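Local atomic coordinates of spectinomycin 9-adenylyltransferase (PDB entry 6SXJ), a protein that transfers the adenylyl group of ATP to the 9-hydroxyl of spectinomycin, releasing diphosphate and making bacteria resistant to this antibiotic but not to streptomycin. Residues 59-63 with 121-125; 98-104 with 130-134. All coordinates share one frame. Numbering follows the deposited sequence.

Interaction 1: 59-63 with 121-125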
loop_
_atom_site.group_PDB
_atom_site.type_symbol
_atom_site.label_atom_id
_atom_site.label_comp_id
_atom_site.label_asym_id
_atom_site.label_seq_id
_atom_site.Cartn_x
_atom_site.Cartn_y
_atom_site.Cartn_z
ATOM N N ASP A 59 16.775 -15.633 -5.946
ATOM C CA ASP A 59 15.562 -15.740 -6.746
ATOM C C ASP A 59 14.773 -16.994 -6.408
ATOM O O ASP A 59 13.586 -17.076 -6.740
ATOM C CB ASP A 59 15.910 -15.710 -8.228
ATOM C CG ASP A 59 16.111 -14.306 -8.735
ATOM O OD1 ASP A 59 15.398 -13.912 -9.676
ATOM O OD2 ASP A 59 16.966 -13.588 -8.174
ATOM N N GLN A 60 15.406 -17.970 -5.756
ATOM C CA GLN A 60 14.657 -19.104 -5.229
ATOM C C GLN A 60 13.753 -18.666 -4.084
ATOM O O GLN A 60 12.549 -18.939 -4.093
ATOM C CB GLN A 60 15.612 -20.199 -4.755
ATOM C CG GLN A 60 16.204 -21.046 -5.867
ATOM C CD GLN A 60 17.054 -22.185 -5.333
ATOM O OE1 GLN A 60 17.367 -22.233 -4.143
ATOM N NE2 GLN A 60 17.429 -23.109 -6.210
ATOM N N SER A 61 14.321 -17.971 -3.092
ATOM C CA SER A 61 13.552 -17.584 -1.913
ATOM C C SER A 61 12.335 -16.749 -2.293
ATOM O O SER A 61 11.266 -16.887 -1.686
ATOM C CB SER A 61 14.444 -16.815 -0.935
ATOM O OG SER A 61 15.494 -17.635 -0.454
ATOM N N LYS A 62 12.476 -15.879 -3.296
ATOM C CA LYS A 62 11.345 -15.064 -3.720
ATOM C C LYS A 62 10.259 -15.926 -4.349
ATOM O O LYS A 62 9.068 -15.713 -4.097
ATOM C CB LYS A 62 11.805 -13.982 -4.696
ATOM C CG LYS A 62 12.876 -13.055 -4.137
ATOM C CD LYS A 62 13.459 -12.163 -5.228
ATOM C CE LYS A 62 14.505 -11.201 -4.672
ATOM N NZ LYS A 62 14.860 -10.133 -5.657
ATOM N N GLU A 63 10.645 -16.899 -5.176
ATOM C CA GLU A 63 9.655 -17.801 -5.753
ATOM C C GLU A 63 8.938 -18.593 -4.665
ATOM O O GLU A 63 7.717 -18.785 -4.725
ATOM C CB GLU A 63 10.332 -18.740 -6.751
ATOM C CG GLU A 63 9.374 -19.558 -7.597
ATOM C CD GLU A 63 10.101 -20.463 -8.578
ATOM O OE1 GLU A 63 11.076 -19.996 -9.207
ATOM O OE2 GLU A 63 9.700 -21.640 -8.718
ATOM N N ILE A 121 9.349 -12.373 -11.443
ATOM C CA ILE A 121 10.057 -12.575 -10.189
ATOM C C ILE A 121 10.518 -11.203 -9.710
ATOM O O ILE A 121 11.394 -10.599 -10.343
ATOM C CB ILE A 121 11.227 -13.552 -10.389
ATOM C CG1 ILE A 121 12.002 -13.726 -9.084
ATOM C CG2 ILE A 121 12.111 -13.089 -11.554
ATOM C CD1 ILE A 121 11.398 -14.773 -8.176
ATOM N N PRO A 122 9.962 -10.660 -8.625
ATOM C CA PRO A 122 10.368 -9.313 -8.202
ATOM C C PRO A 122 11.876 -9.207 -8.024
ATOM O O PRO A 122 12.504 -10.017 -7.339
ATOM C CB PRO A 122 9.612 -9.114 -6.878
ATOM C CG PRO A 122 8.376 -9.958 -7.040
ATOM C CD PRO A 122 8.843 -11.180 -7.809
ATOM N N GLN A 123 12.463 -8.212 -8.682
ATOM C CA GLN A 123 13.879 -7.902 -8.572
ATOM C C GLN A 123 14.034 -6.612 -7.781
ATOM O O GLN A 123 13.086 -5.834 -7.637
ATOM C CB GLN A 123 14.523 -7.764 -9.960
ATOM C CG GLN A 123 14.656 -9.092 -10.690
ATOM C CD GLN A 123 15.318 -10.164 -9.841
ATOM O OE1 GLN A 123 16.273 -9.890 -9.113
ATOM N NE2 GLN A 123 14.805 -11.388 -9.919
ATOM N N LYS A 124 15.239 -6.393 -7.261
ATOM C CA LYS A 124 15.518 -5.150 -6.557
ATOM C C LYS A 124 15.100 -3.975 -7.428
ATOM O O LYS A 124 15.480 -3.890 -8.597
ATOM C CB LYS A 124 17.003 -5.049 -6.205
ATOM C CG LYS A 124 17.397 -3.714 -5.573
ATOM C CD LYS A 124 16.868 -3.565 -4.149
ATOM C CE LYS A 124 17.419 -4.617 -3.194
ATOM N NZ LYS A 124 18.812 -5.055 -3.540
ATOM N N GLU A 125 14.308 -3.071 -6.861
ATOM C CA GLU A 125 13.838 -1.922 -7.616
ATOM C C GLU A 125 13.729 -0.727 -6.684
ATOM O O GLU A 125 13.774 -0.857 -5.456
ATOM C CB GLU A 125 12.488 -2.202 -8.290
ATOM C CG GLU A 125 11.524 -2.986 -7.422
ATOM C CD GLU A 125 10.111 -3.016 -7.981
ATOM O OE1 GLU A 125 9.619 -1.950 -8.418
ATOM O OE2 GLU A 125 9.488 -4.106 -7.969
#

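Interaction 2: 98-104 with 130-134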
loop_
_atom_site.group_PDB
_atom_site.type_symbol
_atom_site.label_atom_id
_atom_site.label_comp_id
_atom_site.label_asym_id
_atom_site.label_seq_id
_atom_site.Cartn_x
_atom_site.Cartn_y
_atom_site.Cartn_z
ATOM N N TRP A 98 19.677 7.464 4.163
ATOM C CA TRP A 98 18.354 7.531 3.558
ATOM C C TRP A 98 18.431 8.207 2.194
ATOM O O TRP A 98 19.109 9.225 2.022
ATOM C CB TRP A 98 17.377 8.289 4.453
ATOM C CG TRP A 98 16.064 8.523 3.763
ATOM C CD1 TRP A 98 15.580 9.711 3.304
ATOM C CD2 TRP A 98 15.083 7.535 3.428
ATOM N NE1 TRP A 98 14.354 9.528 2.714
ATOM C CE2 TRP A 98 14.029 8.197 2.772
ATOM C CE3 TRP A 98 14.995 6.151 3.617
ATOM C CZ2 TRP A 98 12.889 7.528 2.321
ATOM C CZ3 TRP A 98 13.866 5.489 3.163
ATOM C CH2 TRP A 98 12.830 6.178 2.521
ATOM N N ASN A 99 17.737 7.630 1.216
ATOM C CA ASN A 99 17.723 8.185 -0.135
ATOM C C ASN A 99 16.363 7.928 -0.760
ATOM O O ASN A 99 15.930 6.775 -0.850
ATOM C CB ASN A 99 18.825 7.569 -1.000
ATOM C CG ASN A 99 18.730 7.998 -2.456
ATOM O OD1 ASN A 99 18.076 7.343 -3.271
ATOM N ND2 ASN A 99 19.382 9.107 -2.788
ATOM N N HIS A 100 15.701 8.991 -1.194
ATOM C CA HIS A 100 14.452 8.840 -1.929
ATOM C C HIS A 100 14.729 8.847 -3.430
ATOM O O HIS A 100 15.427 9.746 -3.919
ATOM C CB HIS A 100 13.484 9.957 -1.582
ATOM C CG HIS A 100 12.220 9.920 -2.378
ATOM N ND1 HIS A 100 11.197 9.035 -2.113
ATOM C CD2 HIS A 100 11.816 10.651 -3.442
ATOM C CE1 HIS A 100 10.218 9.226 -2.976
ATOM N NE2 HIS A 100 10.567 10.203 -3.793
ATOM N N PRO A 101 14.207 7.874 -4.198
ATOM C CA PRO A 101 13.339 6.764 -3.772
ATOM C C PRO A 101 14.119 5.589 -3.181
ATOM O O PRO A 101 15.257 5.361 -3.580
ATOM C CB PRO A 101 12.636 6.361 -5.070
ATOM C CG PRO A 101 13.631 6.671 -6.141
ATOM C CD PRO A 101 14.502 7.818 -5.641
ATOM N N PRO A 102 13.523 4.859 -2.239
ATOM C CA PRO A 102 14.272 3.810 -1.540
ATOM C C PRO A 102 14.299 2.497 -2.311
ATOM O O PRO A 102 13.518 2.255 -3.232
ATOM C CB PRO A 102 13.514 3.658 -0.215
ATOM C CG PRO A 102 12.101 4.049 -0.550
ATOM C CD PRO A 102 12.164 5.041 -1.688
ATOM N N LYS A 103 15.233 1.643 -1.904
ATOM C CA LYS A 103 15.371 0.325 -2.499
ATOM C C LYS A 103 14.404 -0.669 -1.863
ATOM O O LYS A 103 14.218 -0.697 -0.643
ATOM C CB LYS A 103 16.810 -0.169 -2.353
ATOM C CG LYS A 103 17.833 0.561 -3.248
ATOM C CD LYS A 103 19.257 0.336 -2.729
ATOM C CE LYS A 103 20.178 1.520 -3.016
ATOM N NZ LYS A 103 21.084 1.827 -1.863
ATOM N N GLN A 104 13.801 -1.493 -2.716
ATOM C CA GLN A 104 12.794 -2.474 -2.350
ATOM C C GLN A 104 13.253 -3.829 -2.867
ATOM O O GLN A 104 13.478 -3.990 -4.070
ATOM C CB GLN A 104 11.435 -2.092 -2.946
ATOM C CG GLN A 104 10.360 -3.169 -2.831
ATOM C CD GLN A 104 9.035 -2.732 -3.431
ATOM O OE1 GLN A 104 8.371 -1.832 -2.910
ATOM N NE2 GLN A 104 8.645 -3.361 -4.531
ATOM N N LEU A 130 7.220 3.495 -1.615
ATOM C CA LEU A 130 7.682 2.892 -0.373
ATOM C C LEU A 130 8.095 3.942 0.648
ATOM O O LEU A 130 8.090 3.665 1.854
ATOM C CB LEU A 130 8.844 1.942 -0.666
ATOM C CG LEU A 130 9.495 1.257 0.532
ATOM C CD1 LEU A 130 8.523 0.344 1.264
ATOM C CD2 LEU A 130 10.709 0.479 0.055
ATOM N N THR A 131 8.445 5.146 0.201
ATOM C CA THR A 131 8.756 6.200 1.158
ATOM C C THR A 131 7.536 6.572 1.993
ATOM O O THR A 131 7.670 6.940 3.164
ATOM C CB THR A 131 9.300 7.435 0.431
ATOM O OG1 THR A 131 10.617 7.153 -0.054
ATOM C CG2 THR A 131 9.354 8.633 1.373
ATOM N N ILE A 132 6.346 6.517 1.401
ATOM C CA ILE A 132 5.128 6.807 2.152
ATOM C C ILE A 132 4.782 5.646 3.071
ATOM O O ILE A 132 4.246 5.853 4.169
ATOM C CB ILE A 132 3.984 7.106 1.172
ATOM C CG1 ILE A 132 4.436 8.133 0.131
ATOM C CG2 ILE A 132 2.765 7.622 1.907
ATOM C CD1 ILE A 132 3.489 8.260 -1.046
ATOM N N MET A 133 5.080 4.419 2.643
ATOM C CA MET A 133 4.824 3.250 3.470
ATOM C C MET A 133 5.727 3.246 4.693
ATOM O O MET A 133 5.251 3.126 5.828
ATOM C CB MET A 133 5.031 1.982 2.642
ATOM C CG MET A 133 4.318 2.005 1.306
ATOM S SD MET A 133 4.672 0.576 0.277
ATOM C CE MET A 133 4.734 -0.746 1.494
ATOM N N LEU A 134 7.035 3.382 4.477
ATOM C CA LEU A 134 7.967 3.421 5.598
ATOM C C LEU A 134 7.634 4.568 6.541
ATOM O O LEU A 134 7.769 4.438 7.763
ATOM C CB LEU A 134 9.401 3.541 5.083
ATOM C CG LEU A 134 9.895 2.416 4.173
ATOM C CD1 LEU A 134 11.319 2.684 3.703
ATOM C CD2 LEU A 134 9.809 1.080 4.891
#

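Interaction 1: 59-63 with 121-125
Two side chains of the first turn of helix 59-69, Asp59 and Lys62, hold the extended, irregular segment 121-125 by one hydrogen bond each. Gln123 NE2 donates to Asp59 OD1 across 2.6 Å, a short bond but a bent one, with an N-H...O angle of 133°. The glutamine gets there by folding back at both chi1 and chi2 (m, m). Lys62, close to fully extended, carries its ammonium group past Ile121, so that Lys62 NZ gives a hydrogen bond to the carbonyl Pro122 O at 2.9 Å; a side-chain amine thus satisfies a main-chain carbonyl of the loop. The same amine also makes a long, weak ion pair with Glu105. Lys124 turns elsewhere for its charge, forming a salt bridge with Glu94. At the start of the helix, Thr58 OG1, just before it, hydrogen-bonds Ser61 N and so provides for one of the amides of the first turn, while the bond from Glu63 N to Asp59 O is weak at 3.3 Å. The Ile121 side chain packs against the helix by van der Waals contact: Ile121 CD1 rests 3.6 Å from the carbon Lys62 CB, and it abuts two polar atoms, with Ile121 CD1 3.8 Å from Glu63 N and Ile121 CG1 3.5 Å from Asp59 OD1. The contact joins the start of helix 59-69 to the connection between helix 113-117 and the edge strand 125-126. Lys62 and Pro122 both touch Phe106 of the adjacent strand 103-108, and Glu125 begins the strand pairing by backbone hydrogen bonding to Gln104.

Interaction 2: 98-104 with 130-134
Polar contact centres on Thr131, in the first turn of helix 130-139. His100 ND1 and Thr131 OG1 are hydrogen-bonded at 2.8 Å and 162°, the hydroxyl lying at the edge of the imidazole, near its plane. Two carbon neighbours crowd the same oxygen: Pro102 CD is 3.1 Å from Thr131 OG1, and Trp98 CZ2 is 3.3 Å from Thr131 OG1, again at the ring edge. The hydroxyl is therefore enclosed by the histidine, the proline and the indole. The apolar contacts are made by Leu130 and Leu134. Leu130 CD2 packs 3.9 Å from Pro102 CG, 4.0 Å from Gln104 CB and 3.8 Å from Lys103 O, whereas Leu134, one turn on, brings CD1 to 3.8 Å from Trp98 CZ3. Leu130 and Leu134 are tied along the helix by the 2.8 Å bond from Leu134 N to Leu130 O, and both also touch Ile90 of strand 85-91. Trp98 and Gln104 have polar atoms bound outside the contact: Trp98 NE1 to Asp161, at the start of helix 159-173, and Gln104 OE1 to Asn127. A cis peptide bond precedes Pro101, in the extended, proline-rich run that leads into strand 103-108. One directional bond, set among proline and indole carbons, links Thr131 to that run, and Thr131 and Leu130 have the largest areas covered. With no charged pair between the segments, the chemistry is that of interior packing in which the single buried hydroxyl has a polar partner.

The centres of the two contacts are 18 Å apart, yet strand pairing joins them directly: Gln104 N of interaction 2 and Glu125 O of interaction 1 are 2.8 Å apart, a probable hydrogen bond between strands 103-108 and 125-126 at one end of the mixed sheet. Lys124 CD also packs 3.8 Å from Lys103 CB. Along the chain the segments alternate, 59-63, 98-104, 121-125, 130-134, so the connections cross. Interaction 1 ties helix 59-69 to the approach to the edge strand; interaction 2 sets helix 130-139, which follows that strand, against the entry to strand 103-108. Together they tie the chain before and after strand 125-126 to other parts of the same nucleotidyltransferase fold.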